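Local structure of histidine--tRNA ligase (Staphylococcus aureus, 1QE0) at residues L104-P109 / F124-V129; V143-M148 / D243-P248; V162-G167 / R222-L227; M271-Y276 / E318-E323; E392-D397 / I409-L414. The protein joins L-histidine to tRNA(His) at the expense of ATP, releasing AMP and diphosphate, as a homodimeric class II aminoacyl-tRNA synthetase. All coordinates share one frame; numbering follows the deposited sequence.

Contacts 1 to 4 all lie in the N-terminal catalytic part of the chain, while contact 5 belongs to the anticodon-binding domain, its centre about 50 Å from that of contact 1. Contact 1 is the most central, a strand pair held by backbone bonds; contact 2 packs against it, M146 of its helix meeting V129. Contacts 3 and 4 lie farther across the same sheet, on the neighbouring strands 159-165 and 265-272. Contact 2 is apolar and reaches the surface; contact 3 is buried and mostly methyl packing, and neither has a hydrogen bond between its segments. Contact 4 is polar and partly exposed, built on glutamates at a helix end. Contact 5 mixes strand bonds, hydrogen bonds gathered on N394 and a small apolar core.

Contact 1. Residues L104-P109 / F124-V129; sequences LYYNGP and FNQFGV
This is the antiparallel hairpin of motif 2 in the class II synthetase fold: strands 102-111 and 123-132 run side by side in the catalytic sheet, and the loop that joins them is partly disordered in this ligand-free enzyme. Y106 and G128 form a hydrogen-bonded pair, with Y106 N to G128 O at 2.9 Å and G128 N to Y106 O at 3.1 Å. The first donor lies in the carbonyl plane of its acceptor; the second comes from above it. Next along, G108 N gives a 3.1 Å bond to Q126 O, whereas the return bond from Q126 N to G108 O is weak and bent.

The two faces differ. On one, the Y106 ring, with CG in the crowded position between N and the carbonyl carbon (chi1 60°), folds back across the partner strand, so that G128 CA sits over its face, 4.0 Å from the centroid, in a CH-pi contact. G128 has no side chain, and its backbone lies against the ring. Beside it Q126 extends, its OE1 held by the backbone N of G81. On the other face Y105 and F127 cross obliquely, Y105 CD1 reaching F127 CE1 at 3.5 Å. Helix 13-33 packs over this side, where D27 takes the Y105 hydroxyl, and R20 of the second subunit also touches Y105. F127, with CG anti to its backbone N (chi1 172°), turns its ring edge to the N107 amide, which stands nearly perpendicular to it: N107 ND2 lies 3.4 Å from F127 CD1.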
# COMPACT_ATOMS: atom_id res chain seq x y z
N LEU A 104 1.87 -10.89 -10.61
CA LEU A 104 1.10 -10.13 -9.61
C LEU A 104 1.85 -9.87 -8.30
O LEU A 104 2.68 -10.68 -7.88
CB LEU A 104 -0.13 -10.96 -9.24
CG LEU A 104 -1.27 -11.35 -10.18
CD1 LEU A 104 -2.11 -12.44 -9.50
CD2 LEU A 104 -2.12 -10.18 -10.54
N TYR A 105 1.51 -8.78 -7.61
CA TYR A 105 2.12 -8.47 -6.32
C TYR A 105 1.08 -7.98 -5.34
O TYR A 105 -0.02 -7.57 -5.74
CB TYR A 105 3.24 -7.44 -6.44
CG TYR A 105 2.85 -5.97 -6.46
CD1 TYR A 105 2.71 -5.24 -5.30
CD2 TYR A 105 2.70 -5.32 -7.66
CE1 TYR A 105 2.44 -3.89 -5.34
CE2 TYR A 105 2.41 -3.97 -7.72
CZ TYR A 105 2.29 -3.26 -6.57
OH TYR A 105 2.02 -1.91 -6.70
N TYR A 106 1.40 -8.07 -4.06
CA TYR A 106 0.47 -7.63 -3.02
C TYR A 106 1.24 -7.00 -1.90
O TYR A 106 2.46 -7.02 -1.90
CB TYR A 106 -0.37 -8.79 -2.52
CG TYR A 106 0.42 -9.91 -1.94
CD1 TYR A 106 0.62 -11.09 -2.65
CD2 TYR A 106 0.99 -9.80 -0.68
CE1 TYR A 106 1.38 -12.13 -2.12
CE2 TYR A 106 1.75 -10.82 -0.14
CZ TYR A 106 1.95 -11.98 -0.86
OH TYR A 106 2.74 -12.97 -0.32
N ASN A 107 0.52 -6.41 -0.96
CA ASN A 107 1.13 -5.75 0.19
C ASN A 107 0.00 -5.43 1.18
O ASN A 107 -0.86 -4.61 0.88
CB ASN A 107 1.81 -4.45 -0.28
CG ASN A 107 2.58 -3.74 0.82
OD1 ASN A 107 2.39 -3.96 2.01
ND2 ASN A 107 3.46 -2.86 0.42
N GLY A 108 -0.03 -6.09 2.33
CA GLY A 108 -1.07 -5.81 3.30
C GLY A 108 -0.86 -6.59 4.56
O GLY A 108 0.09 -7.37 4.66
N PRO A 109 -1.69 -6.40 5.58
CA PRO A 109 -1.54 -7.14 6.83
C PRO A 109 -1.95 -8.59 6.75
O PRO A 109 -2.99 -8.92 6.17
CB PRO A 109 -2.49 -6.39 7.76
CG PRO A 109 -3.53 -5.89 6.83
CD PRO A 109 -2.68 -5.34 5.72
N PHE A 124 0.86 -8.59 11.06
CA PHE A 124 2.09 -8.13 10.47
C PHE A 124 1.81 -7.77 9.02
O PHE A 124 0.79 -8.19 8.48
CB PHE A 124 3.18 -9.19 10.62
CG PHE A 124 2.78 -10.55 10.15
CD1 PHE A 124 1.86 -11.30 10.87
CD2 PHE A 124 3.32 -11.10 8.99
CE1 PHE A 124 1.48 -12.57 10.45
CE2 PHE A 124 2.96 -12.37 8.56
CZ PHE A 124 2.03 -13.10 9.29
N ASN A 125 2.67 -6.97 8.40
CA ASN A 125 2.44 -6.57 7.03
C ASN A 125 3.41 -7.14 6.02
O ASN A 125 4.50 -6.59 5.85
CB ASN A 125 2.50 -5.04 6.92
CG ASN A 125 1.14 -4.38 7.00
OD1 ASN A 125 0.29 -4.72 7.82
ND2 ASN A 125 0.94 -3.40 6.15
N GLN A 126 3.00 -8.18 5.30
CA GLN A 126 3.87 -8.77 4.30
C GLN A 126 3.56 -8.30 2.87
O GLN A 126 2.41 -7.99 2.52
CB GLN A 126 3.91 -10.32 4.39
CG GLN A 126 2.81 -11.08 3.65
CD GLN A 126 3.05 -12.61 3.59
OE1 GLN A 126 2.38 -13.32 2.80
NE2 GLN A 126 3.98 -13.11 4.40
N PHE A 127 4.63 -8.19 2.09
CA PHE A 127 4.58 -7.77 0.69
C PHE A 127 5.08 -8.99 -0.08
O PHE A 127 5.90 -9.72 0.45
CB PHE A 127 5.54 -6.59 0.49
CG PHE A 127 5.74 -6.19 -0.95
CD1 PHE A 127 5.01 -5.13 -1.51
CD2 PHE A 127 6.66 -6.86 -1.75
CE1 PHE A 127 5.20 -4.76 -2.84
CE2 PHE A 127 6.86 -6.49 -3.09
CZ PHE A 127 6.12 -5.44 -3.63
N GLY A 128 4.58 -9.22 -1.28
CA GLY A 128 5.04 -10.37 -2.06
C GLY A 128 4.70 -10.33 -3.56
O GLY A 128 3.86 -9.51 -3.99
N VAL A 129 5.39 -11.13 -4.36
CA VAL A 129 5.09 -11.22 -5.79
C VAL A 129 4.91 -12.67 -6.16
O VAL A 129 5.42 -13.56 -5.49
CB VAL A 129 6.17 -10.64 -6.71
CG1 VAL A 129 6.75 -9.43 -6.10
CG2 VAL A 129 7.21 -11.70 -7.11

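Contact 2. Residues V143-M148 / D243-P248; sequences VLAMVM and DDLGIP
I247 is the bump of this contact, and the surface of helix 137-153 around A145 is the hollow. At A145 the side chain is a single methyl, and I247 comes right up to the helix backbone there: I247 CD1 lies 3.6 Å from both A145 CA and A145 CB. Its chain is drawn out to get there, CG1 anti to the carbonyl carbon (chi1 -63°) and the outer bond also extended (chi2 167°), so that CD1 is the leading tip. The other branch, CG2, points to the next helical turn, where it meets the methyl of M148, M148 CE to I247 CG2 being 4.0 Å. The methionine bends at chi2, and the two side chains slide past each other in opposite directions. The same M148 CE comes to rest 3.9 Å from the carbonyl oxygen P248 O. On the other flank L245 closes the group, its CD1 4.0 Å from A145 CB. A145 is thus touched by two branched side chains, and I247 straddles one turn of the helix.

What presents I247 is the end of helix 231-245. G246 leaves the helix with positive phi (71°) in a Schellman motif, its N bonding back to D243 O at 2.9 Å, and the chain turns so that I247 faces the other helix.

Around this joint, L144 and V147 pack on F267 of strand 265-272, while M146 reaches F306 of strand 302-309 and M30 of helix 13-33. At the outer side L245 touches N350 of the second subunit, so the joint lies between the catalytic sheet and the partner chain.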
# COMPACT_ATOMS: atom_id res chain seq x y z
N VAL A 143 12.96 -12.58 -11.01
CA VAL A 143 12.51 -12.39 -9.65
C VAL A 143 13.65 -12.29 -8.69
O VAL A 143 13.52 -11.61 -7.67
CB VAL A 143 11.48 -13.41 -9.16
CG1 VAL A 143 10.61 -13.92 -10.28
CG2 VAL A 143 12.12 -14.46 -8.35
N LEU A 144 14.80 -12.90 -9.01
CA LEU A 144 15.98 -12.83 -8.10
C LEU A 144 16.68 -11.49 -8.23
O LEU A 144 17.15 -10.95 -7.24
CB LEU A 144 16.99 -13.93 -8.36
CG LEU A 144 16.52 -15.33 -8.01
CD1 LEU A 144 17.53 -16.30 -8.56
CD2 LEU A 144 16.33 -15.50 -6.53
N ALA A 145 16.77 -10.98 -9.44
CA ALA A 145 17.37 -9.69 -9.68
C ALA A 145 16.48 -8.65 -8.97
O ALA A 145 16.99 -7.66 -8.40
CB ALA A 145 17.40 -9.43 -11.15
N MET A 146 15.17 -8.89 -8.97
CA MET A 146 14.19 -8.00 -8.33
C MET A 146 14.33 -7.98 -6.80
O MET A 146 14.45 -6.90 -6.20
CB MET A 146 12.75 -8.42 -8.71
CG MET A 146 11.65 -7.58 -8.08
SD MET A 146 10.04 -8.43 -8.09
CE MET A 146 9.59 -8.21 -9.71
N VAL A 147 14.33 -9.16 -6.18
CA VAL A 147 14.44 -9.24 -4.73
C VAL A 147 15.72 -8.53 -4.31
O VAL A 147 15.77 -7.94 -3.24
CB VAL A 147 14.33 -10.70 -4.19
CG1 VAL A 147 15.40 -11.55 -4.77
CG2 VAL A 147 14.43 -10.72 -2.68
N MET A 148 16.71 -8.49 -5.20
CA MET A 148 17.96 -7.82 -4.90
C MET A 148 17.76 -6.33 -5.10
O MET A 148 18.19 -5.49 -4.29
CB MET A 148 19.04 -8.30 -5.84
CG MET A 148 20.40 -8.27 -5.22
SD MET A 148 20.50 -9.56 -3.99
CE MET A 148 22.23 -9.83 -4.04
N ASP A 243 25.11 -14.71 -12.90
CA ASP A 243 26.46 -14.31 -13.22
C ASP A 243 26.41 -13.22 -14.26
O ASP A 243 27.08 -12.20 -14.13
CB ASP A 243 27.29 -15.50 -13.69
CG ASP A 243 27.40 -16.60 -12.63
OD1 ASP A 243 27.43 -17.81 -12.99
OD2 ASP A 243 27.43 -16.27 -11.42
N ASP A 244 25.56 -13.39 -15.27
CA ASP A 244 25.38 -12.41 -16.35
C ASP A 244 25.08 -11.04 -15.77
O ASP A 244 25.75 -10.06 -16.07
CB ASP A 244 24.15 -12.75 -17.19
CG ASP A 244 24.40 -13.80 -18.24
OD1 ASP A 244 24.75 -14.95 -17.89
OD2 ASP A 244 24.16 -13.49 -19.43
N LEU A 245 23.98 -10.97 -15.02
CA LEU A 245 23.51 -9.74 -14.39
C LEU A 245 24.47 -9.26 -13.30
O LEU A 245 24.25 -8.21 -12.69
CB LEU A 245 22.12 -9.95 -13.78
CG LEU A 245 21.07 -10.67 -14.60
CD1 LEU A 245 19.94 -11.14 -13.71
CD2 LEU A 245 20.55 -9.76 -15.65
N GLY A 246 25.46 -10.09 -12.97
CA GLY A 246 26.41 -9.69 -11.95
C GLY A 246 25.84 -9.68 -10.55
O GLY A 246 26.16 -8.80 -9.75
N ILE A 247 25.00 -10.65 -10.27
CA ILE A 247 24.38 -10.78 -8.96
C ILE A 247 25.15 -11.87 -8.22
O ILE A 247 25.40 -12.94 -8.75
CB ILE A 247 22.90 -11.09 -9.11
CG1 ILE A 247 22.23 -9.91 -9.83
CG2 ILE A 247 22.28 -11.39 -7.76
CD1 ILE A 247 20.83 -10.14 -10.35
N PRO A 248 25.68 -11.54 -7.05
CA PRO A 248 26.43 -12.53 -6.29
C PRO A 248 25.45 -13.39 -5.52
O PRO A 248 24.40 -12.89 -5.10
CB PRO A 248 27.26 -11.66 -5.35
CG PRO A 248 27.28 -10.30 -5.99
CD PRO A 248 25.87 -10.20 -6.48

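Contact 3. Residues V162-G167 / R222-L227; sequences VINSVG and RITDFL
A leucine methyl laid against a glycine's backbone marks this buried contact: L227 CD2 comes 3.7 Å from G167 N, at the point where the chain leaves strand 159-165. G167 has positive phi (56°), and the L227 methyl lies over its backbone. The peptide N-H is already engaged on its own side, G167 N bonding to S165 OG at 3.1 Å, which makes an ST turn. S165 holds its hydroxyl anti to its backbone N (chi1 175°), and L227 CD1 lies alongside, 3.7 Å from S165 OG. The two leucine branches therefore cover the turn together.

The rest of the interface is methyl packing. The V166 and I223 side chains cross obliquely, V166 CG1 lying 3.6 Å from I223 CG2. T224 directs CG2 at the end of N164, the two side chains at about a right angle, with N164 CG 3.9 Å away. The 3-10 turn at 223-225 brings I223 and T224 forward together, while F226 turns its ring away to meet Y175 of helix 169-183 edge-to-face.

Strand 159-165 belongs to the catalytic sheet, and residues 222-227 come from the segment between its strands 159-165 and 250-251, consistent with the insertion that histidyl-tRNA synthetases carry between class II motifs 2 and 3.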
# COMPACT_ATOMS: atom_id res chain seq x y z
N VAL A 162 21.15 -16.22 -1.09
CA VAL A 162 21.43 -17.62 -0.95
C VAL A 162 20.38 -18.40 -1.74
O VAL A 162 19.18 -18.23 -1.51
CB VAL A 162 21.37 -18.00 0.52
CG1 VAL A 162 21.65 -19.45 0.71
CG2 VAL A 162 22.33 -17.14 1.30
N ILE A 163 20.84 -19.25 -2.66
CA ILE A 163 19.96 -20.05 -3.52
C ILE A 163 20.27 -21.54 -3.45
O ILE A 163 21.30 -21.94 -2.93
CB ILE A 163 20.09 -19.63 -4.98
CG1 ILE A 163 21.47 -19.95 -5.48
CG2 ILE A 163 19.87 -18.13 -5.14
CD1 ILE A 163 21.66 -19.59 -6.94
N ASN A 164 19.37 -22.35 -3.98
CA ASN A 164 19.50 -23.80 -4.01
C ASN A 164 18.41 -24.31 -4.98
O ASN A 164 17.54 -23.56 -5.42
CB ASN A 164 19.29 -24.43 -2.62
CG ASN A 164 19.47 -25.97 -2.63
OD1 ASN A 164 18.80 -26.74 -1.92
ND2 ASN A 164 20.37 -26.42 -3.49
N SER A 165 18.48 -25.58 -5.33
CA SER A 165 17.50 -26.15 -6.21
C SER A 165 17.13 -27.50 -5.70
O SER A 165 18.00 -28.29 -5.38
CB SER A 165 18.07 -26.33 -7.58
OG SER A 165 17.11 -27.01 -8.38
N VAL A 166 15.85 -27.79 -5.68
CA VAL A 166 15.37 -29.07 -5.22
C VAL A 166 14.87 -29.87 -6.43
O VAL A 166 14.02 -30.75 -6.31
CB VAL A 166 14.30 -28.87 -4.14
CG1 VAL A 166 14.97 -28.48 -2.82
CG2 VAL A 166 13.35 -27.77 -4.55
N GLY A 167 15.40 -29.53 -7.60
CA GLY A 167 15.04 -30.22 -8.83
C GLY A 167 13.57 -30.23 -9.16
O GLY A 167 12.79 -29.56 -8.53
N ARG A 222 20.54 -36.53 0.52
CA ARG A 222 20.27 -35.11 0.35
C ARG A 222 19.56 -34.94 -1.00
O ARG A 222 19.93 -35.58 -2.00
CB ARG A 222 21.58 -34.31 0.40
CG ARG A 222 22.31 -34.39 1.74
CD ARG A 222 23.55 -33.49 1.79
NE ARG A 222 23.63 -32.85 3.10
CZ ARG A 222 23.99 -33.46 4.23
NH1 ARG A 222 24.01 -32.77 5.37
NH2 ARG A 222 24.40 -34.73 4.20
N ILE A 223 18.56 -34.07 -1.02
CA ILE A 223 17.75 -33.82 -2.22
C ILE A 223 18.59 -33.38 -3.40
O ILE A 223 18.45 -33.89 -4.50
CB ILE A 223 16.61 -32.79 -1.92
CG1 ILE A 223 15.28 -33.23 -2.53
CG2 ILE A 223 16.97 -31.41 -2.42
CD1 ILE A 223 15.37 -33.66 -3.96
N THR A 224 19.52 -32.47 -3.12
CA THR A 224 20.36 -31.91 -4.16
C THR A 224 21.31 -32.88 -4.84
O THR A 224 22.09 -32.49 -5.68
CB THR A 224 21.14 -30.73 -3.62
OG1 THR A 224 22.13 -31.22 -2.71
CG2 THR A 224 20.18 -29.79 -2.88
N ASP A 225 21.25 -34.14 -4.47
CA ASP A 225 22.11 -35.12 -5.10
C ASP A 225 21.25 -35.94 -6.04
O ASP A 225 21.67 -36.97 -6.58
CB ASP A 225 22.75 -36.02 -4.03
CG ASP A 225 23.97 -35.37 -3.38
OD1 ASP A 225 23.88 -34.21 -2.92
OD2 ASP A 225 25.04 -36.03 -3.31
N PHE A 226 20.00 -35.50 -6.21
CA PHE A 226 19.03 -36.17 -7.06
C PHE A 226 18.52 -35.32 -8.20
O PHE A 226 17.53 -35.66 -8.85
CB PHE A 226 17.87 -36.67 -6.20
CG PHE A 226 18.25 -37.81 -5.33
CD1 PHE A 226 17.98 -39.10 -5.73
CD2 PHE A 226 18.98 -37.59 -4.18
CE1 PHE A 226 18.44 -40.17 -4.99
CE2 PHE A 226 19.45 -38.66 -3.43
CZ PHE A 226 19.18 -39.95 -3.85
N LEU A 227 19.19 -34.21 -8.48
CA LEU A 227 18.73 -33.39 -9.57
C LEU A 227 18.99 -34.24 -10.81
O LEU A 227 19.98 -34.97 -10.86
CB LEU A 227 19.51 -32.07 -9.66
CG LEU A 227 19.67 -31.18 -8.43
CD1 LEU A 227 19.60 -29.74 -8.89
CD2 LEU A 227 18.60 -31.46 -7.40

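Contact 4. Residues M271-Y276 / E318-E323; sequences MDNPNY and EEEGIE
Strand 302-309 and helix 310-319 form motif 3 of the class II fold, and here the C-terminal end of that helix meets the turn that follows strand 265-272. Two successive glutamates carry the contact in different ways.

E320, bent at chi2, slides past N273 in the opposite direction. Their amide and carboxylate planes are 61° apart, and N273 ND2 donates to E320 OE2 at 3.1 Å, on the anti lone pair of the carboxylate and close to the asparagine's own amide plane. M271 comes tip to tip with the same carboxylate, its SD 3.3 Å from E320 OE2. The other oxygen, OE1, accepts from the backbone N of K157, so the carboxylate is gripped from two sides.

E319 works mainly through its carbons. N273 crosses it at about a right angle, putting N273 OD1 3.5 Å from E319 CB. Y276 approaches obliquely, its hydroxyl 3.5 Å from E319 CG, with the ring nearly perpendicular to the carboxylate (87°). Beyond, E319 leans past N275 CB.

G321 then ends the helix with positive phi in a Schellman motif, turning the chain away. On the facing side N273 to Y276 form a type I turn. N273 has CG anti to its backbone N (chi1 -161°), which brings the amide between two partners: ND2 bonds to E320, and N273 OD1 accepts from N275 N at 3.2 Å, on a lone pair, as an Asx turn.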
# COMPACT_ATOMS: atom_id res chain seq x y z
N MET A 271 20.73 -10.51 5.52
CA MET A 271 21.39 -9.34 6.05
C MET A 271 22.33 -9.77 7.13
O MET A 271 21.97 -10.50 8.07
CB MET A 271 20.32 -8.41 6.64
CG MET A 271 20.74 -7.42 7.74
SD MET A 271 21.10 -5.74 7.14
CE MET A 271 20.26 -5.72 5.61
N ASP A 272 23.57 -9.37 6.93
CA ASP A 272 24.61 -9.63 7.88
C ASP A 272 24.60 -8.38 8.75
O ASP A 272 24.93 -7.28 8.27
CB ASP A 272 25.98 -9.74 7.18
CG ASP A 272 26.12 -10.99 6.34
OD1 ASP A 272 26.65 -10.88 5.20
OD2 ASP A 272 25.73 -12.08 6.82
N ASN A 273 24.11 -8.50 9.98
CA ASN A 273 24.11 -7.36 10.87
C ASN A 273 24.25 -7.77 12.33
O ASN A 273 23.32 -8.31 12.91
CB ASN A 273 22.87 -6.49 10.67
CG ASN A 273 23.05 -5.09 11.24
OD1 ASN A 273 23.13 -4.92 12.46
ND2 ASN A 273 23.14 -4.09 10.35
N PRO A 274 25.42 -7.48 12.93
CA PRO A 274 25.84 -7.76 14.31
C PRO A 274 24.85 -7.41 15.43
O PRO A 274 24.87 -8.05 16.49
CB PRO A 274 27.15 -6.98 14.44
CG PRO A 274 26.96 -5.85 13.49
CD PRO A 274 26.40 -6.58 12.30
N ASN A 275 23.99 -6.42 15.21
CA ASN A 275 23.02 -6.05 16.22
C ASN A 275 21.77 -6.92 16.11
O ASN A 275 20.69 -6.52 16.55
CB ASN A 275 22.67 -4.58 16.10
CG ASN A 275 23.90 -3.70 16.09
OD1 ASN A 275 24.90 -4.00 16.76
ND2 ASN A 275 23.84 -2.60 15.33
N TYR A 276 21.94 -8.12 15.56
CA TYR A 276 20.86 -9.07 15.36
C TYR A 276 20.98 -10.31 16.23
O TYR A 276 22.08 -10.66 16.66
CB TYR A 276 20.84 -9.49 13.89
CG TYR A 276 20.06 -8.54 13.07
CD1 TYR A 276 18.88 -8.00 13.57
CD2 TYR A 276 20.46 -8.19 11.78
CE1 TYR A 276 18.10 -7.14 12.81
CE2 TYR A 276 19.68 -7.33 11.01
CZ TYR A 276 18.50 -6.80 11.54
OH TYR A 276 17.69 -5.95 10.81
N GLU A 318 17.13 0.58 9.95
CA GLU A 318 17.48 1.07 11.27
C GLU A 318 18.89 0.57 11.64
O GLU A 318 19.82 1.39 11.80
CB GLU A 318 16.49 0.52 12.29
CG GLU A 318 15.83 1.53 13.20
CD GLU A 318 15.03 0.83 14.29
OE1 GLU A 318 15.64 0.40 15.30
OE2 GLU A 318 13.79 0.67 14.12
N GLU A 319 19.05 -0.76 11.72
CA GLU A 319 20.33 -1.37 12.08
C GLU A 319 21.48 -0.93 11.21
O GLU A 319 22.60 -0.87 11.68
CB GLU A 319 20.25 -2.89 12.05
CG GLU A 319 19.12 -3.53 12.85
CD GLU A 319 19.24 -3.34 14.35
OE1 GLU A 319 19.80 -2.32 14.79
OE2 GLU A 319 18.73 -4.20 15.10
N GLU A 320 21.22 -0.68 9.93
CA GLU A 320 22.25 -0.25 9.00
C GLU A 320 22.45 1.24 9.14
O GLU A 320 23.31 1.83 8.49
CB GLU A 320 21.88 -0.59 7.56
CG GLU A 320 21.73 -2.10 7.29
CD GLU A 320 22.97 -2.76 6.64
OE1 GLU A 320 23.27 -2.44 5.46
OE2 GLU A 320 23.59 -3.62 7.32
N GLY A 321 21.62 1.86 9.97
CA GLY A 321 21.72 3.29 10.17
C GLY A 321 21.36 4.03 8.91
O GLY A 321 22.13 4.85 8.42
N ILE A 322 20.19 3.75 8.39
CA ILE A 322 19.75 4.42 7.17
C ILE A 322 18.51 5.29 7.42
O ILE A 322 17.64 4.98 8.27
CB ILE A 322 19.54 3.42 6.02
CG1 ILE A 322 20.87 2.67 5.78
CG2 ILE A 322 19.01 4.11 4.77
CD1 ILE A 322 20.92 1.79 4.56
N GLU A 323 18.52 6.44 6.75
CA GLU A 323 17.44 7.41 6.83
C GLU A 323 16.80 7.55 5.44
O GLU A 323 17.48 7.50 4.42
CB GLU A 323 17.97 8.76 7.32

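Contact 5. Residues E392-D397 / I409-L414; sequences ENNKID and IELDAL
I409 opens the segment as the last residue of strand 406-409, in an antiparallel hydrogen-bonded pair with I396. I396 N reaches I409 O at 2.8 Å and I409 N reaches I396 O at 2.9 Å, both nearly along the C=O axis. The two isoleucines lie side by side, pointing the same way, with I396 CD1 3.4 Å from I409 CG1.

At E410 the chain leaves the strand. Its CA rests 3.1 Å from N394 O, and its extended side chain runs beside N394, whose ND2 makes a weak bond to E410 OE1. L411 follows, its N giving a weak bond to N394 O, while its CG packs 3.9 Å from I396 CG1, the two side chains crossing at about a right angle. L411 also packs on L391 of helix 388-393.

D412 completes the grip on N394. That asparagine has positive phi (56°) just after helix 388-393 and carries CG anti to its backbone N (chi1 179°), which sends the amide across the gap. D412 N donates to N394 OD1 at 3.2 Å on a lone pair, and N394 ND2 returns a weak bond to D412 OD1, at 3.2 Å, with the carboxylate plane almost perpendicular to the amide. L414, leading into the last helix, points toward I396.

In this protein a helix end, the outer hairpin 396-400/406-409 and the last helix thus meet in the alpha/beta anticodon-binding domain, a fold known from class IIa synthetases.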
# COMPACT_ATOMS: atom_id res chain seq x y z
N GLU A 392 -2.96 46.11 5.45
CA GLU A 392 -3.18 47.30 4.65
C GLU A 392 -2.05 47.59 3.68
O GLU A 392 -2.28 47.73 2.48
CB GLU A 392 -3.48 48.50 5.55
CG GLU A 392 -2.58 48.63 6.73
CD GLU A 392 -2.91 49.82 7.61
OE1 GLU A 392 -2.48 49.82 8.79
OE2 GLU A 392 -3.59 50.76 7.12
N ASN A 393 -0.83 47.65 4.18
CA ASN A 393 0.32 47.89 3.32
C ASN A 393 0.40 46.83 2.21
O ASN A 393 1.12 47.03 1.23
CB ASN A 393 1.64 47.79 4.11
CG ASN A 393 1.78 48.83 5.20
OD1 ASN A 393 1.93 48.50 6.37
ND2 ASN A 393 1.81 50.10 4.81
N ASN A 394 -0.31 45.71 2.38
CA ASN A 394 -0.29 44.59 1.44
C ASN A 394 1.16 44.14 1.25
O ASN A 394 1.68 44.10 0.14
CB ASN A 394 -0.91 44.95 0.09
CG ASN A 394 -0.87 43.78 -0.93
OD1 ASN A 394 -1.02 42.61 -0.58
ND2 ASN A 394 -0.66 44.12 -2.19
N LYS A 395 1.82 43.80 2.35
CA LYS A 395 3.20 43.36 2.28
C LYS A 395 3.57 42.72 3.60
O LYS A 395 3.25 43.26 4.66
CB LYS A 395 4.11 44.55 2.01
CG LYS A 395 4.02 45.58 3.10
CD LYS A 395 5.32 45.71 3.84
CE LYS A 395 6.26 46.69 3.16
NZ LYS A 395 6.58 46.31 1.78
N ILE A 396 4.19 41.54 3.53
CA ILE A 396 4.64 40.82 4.72
C ILE A 396 6.08 40.38 4.54
O ILE A 396 6.63 40.38 3.44
CB ILE A 396 3.80 39.53 5.06
CG1 ILE A 396 3.26 38.85 3.81
CG2 ILE A 396 2.73 39.83 6.05
CD1 ILE A 396 4.33 38.15 3.00
N ASP A 397 6.71 40.07 5.67
CA ASP A 397 8.06 39.59 5.67
C ASP A 397 7.94 38.09 5.85
O ASP A 397 7.30 37.62 6.79
CB ASP A 397 8.84 40.21 6.85
CG ASP A 397 9.34 41.62 6.55
OD1 ASP A 397 10.57 41.87 6.63
OD2 ASP A 397 8.50 42.47 6.21
N ILE A 409 7.57 40.72 0.76
CA ILE A 409 6.87 40.62 -0.51
C ILE A 409 5.48 41.17 -0.28
O ILE A 409 5.12 41.43 0.88
CB ILE A 409 6.75 39.16 -1.01
CG1 ILE A 409 5.90 38.34 -0.05
CG2 ILE A 409 8.13 38.55 -1.20
CD1 ILE A 409 5.50 37.01 -0.63
N GLU A 410 4.72 41.42 -1.35
CA GLU A 410 3.34 41.90 -1.19
C GLU A 410 2.45 40.69 -0.78
O GLU A 410 2.72 39.55 -1.19
CB GLU A 410 2.83 42.58 -2.47
CG GLU A 410 2.56 41.65 -3.62
CD GLU A 410 2.01 42.36 -4.86
OE1 GLU A 410 0.82 42.77 -4.84
OE2 GLU A 410 2.77 42.49 -5.87
N LEU A 411 1.39 40.94 -0.02
CA LEU A 411 0.52 39.86 0.43
C LEU A 411 -0.02 39.06 -0.72
O LEU A 411 -0.04 37.83 -0.63
CB LEU A 411 -0.56 40.36 1.37
CG LEU A 411 -0.36 39.93 2.82
CD1 LEU A 411 -0.99 40.92 3.72
CD2 LEU A 411 -0.96 38.60 3.05
N ASP A 412 -0.40 39.71 -1.81
CA ASP A 412 -0.89 38.97 -2.97
C ASP A 412 0.09 37.91 -3.46
O ASP A 412 -0.31 36.78 -3.81
CB ASP A 412 -1.15 39.90 -4.15
CG ASP A 412 -2.44 40.67 -4.00
OD1 ASP A 412 -2.42 41.84 -3.62
OD2 ASP A 412 -3.50 40.10 -4.25
N ALA A 413 1.36 38.28 -3.53
CA ALA A 413 2.33 37.32 -4.02
C ALA A 413 2.32 36.03 -3.22
O ALA A 413 2.50 34.99 -3.82
CB ALA A 413 3.71 37.91 -4.04
N LEU A 414 1.98 36.03 -1.94
CA LEU A 414 2.08 34.81 -1.16
C LEU A 414 1.83 33.45 -1.87
O LEU A 414 2.69 32.59 -1.79
CB LEU A 414 1.25 34.88 0.09
CG LEU A 414 2.00 34.56 1.38
CD1 LEU A 414 2.99 33.47 1.15
CD2 LEU A 414 2.74 35.76 1.82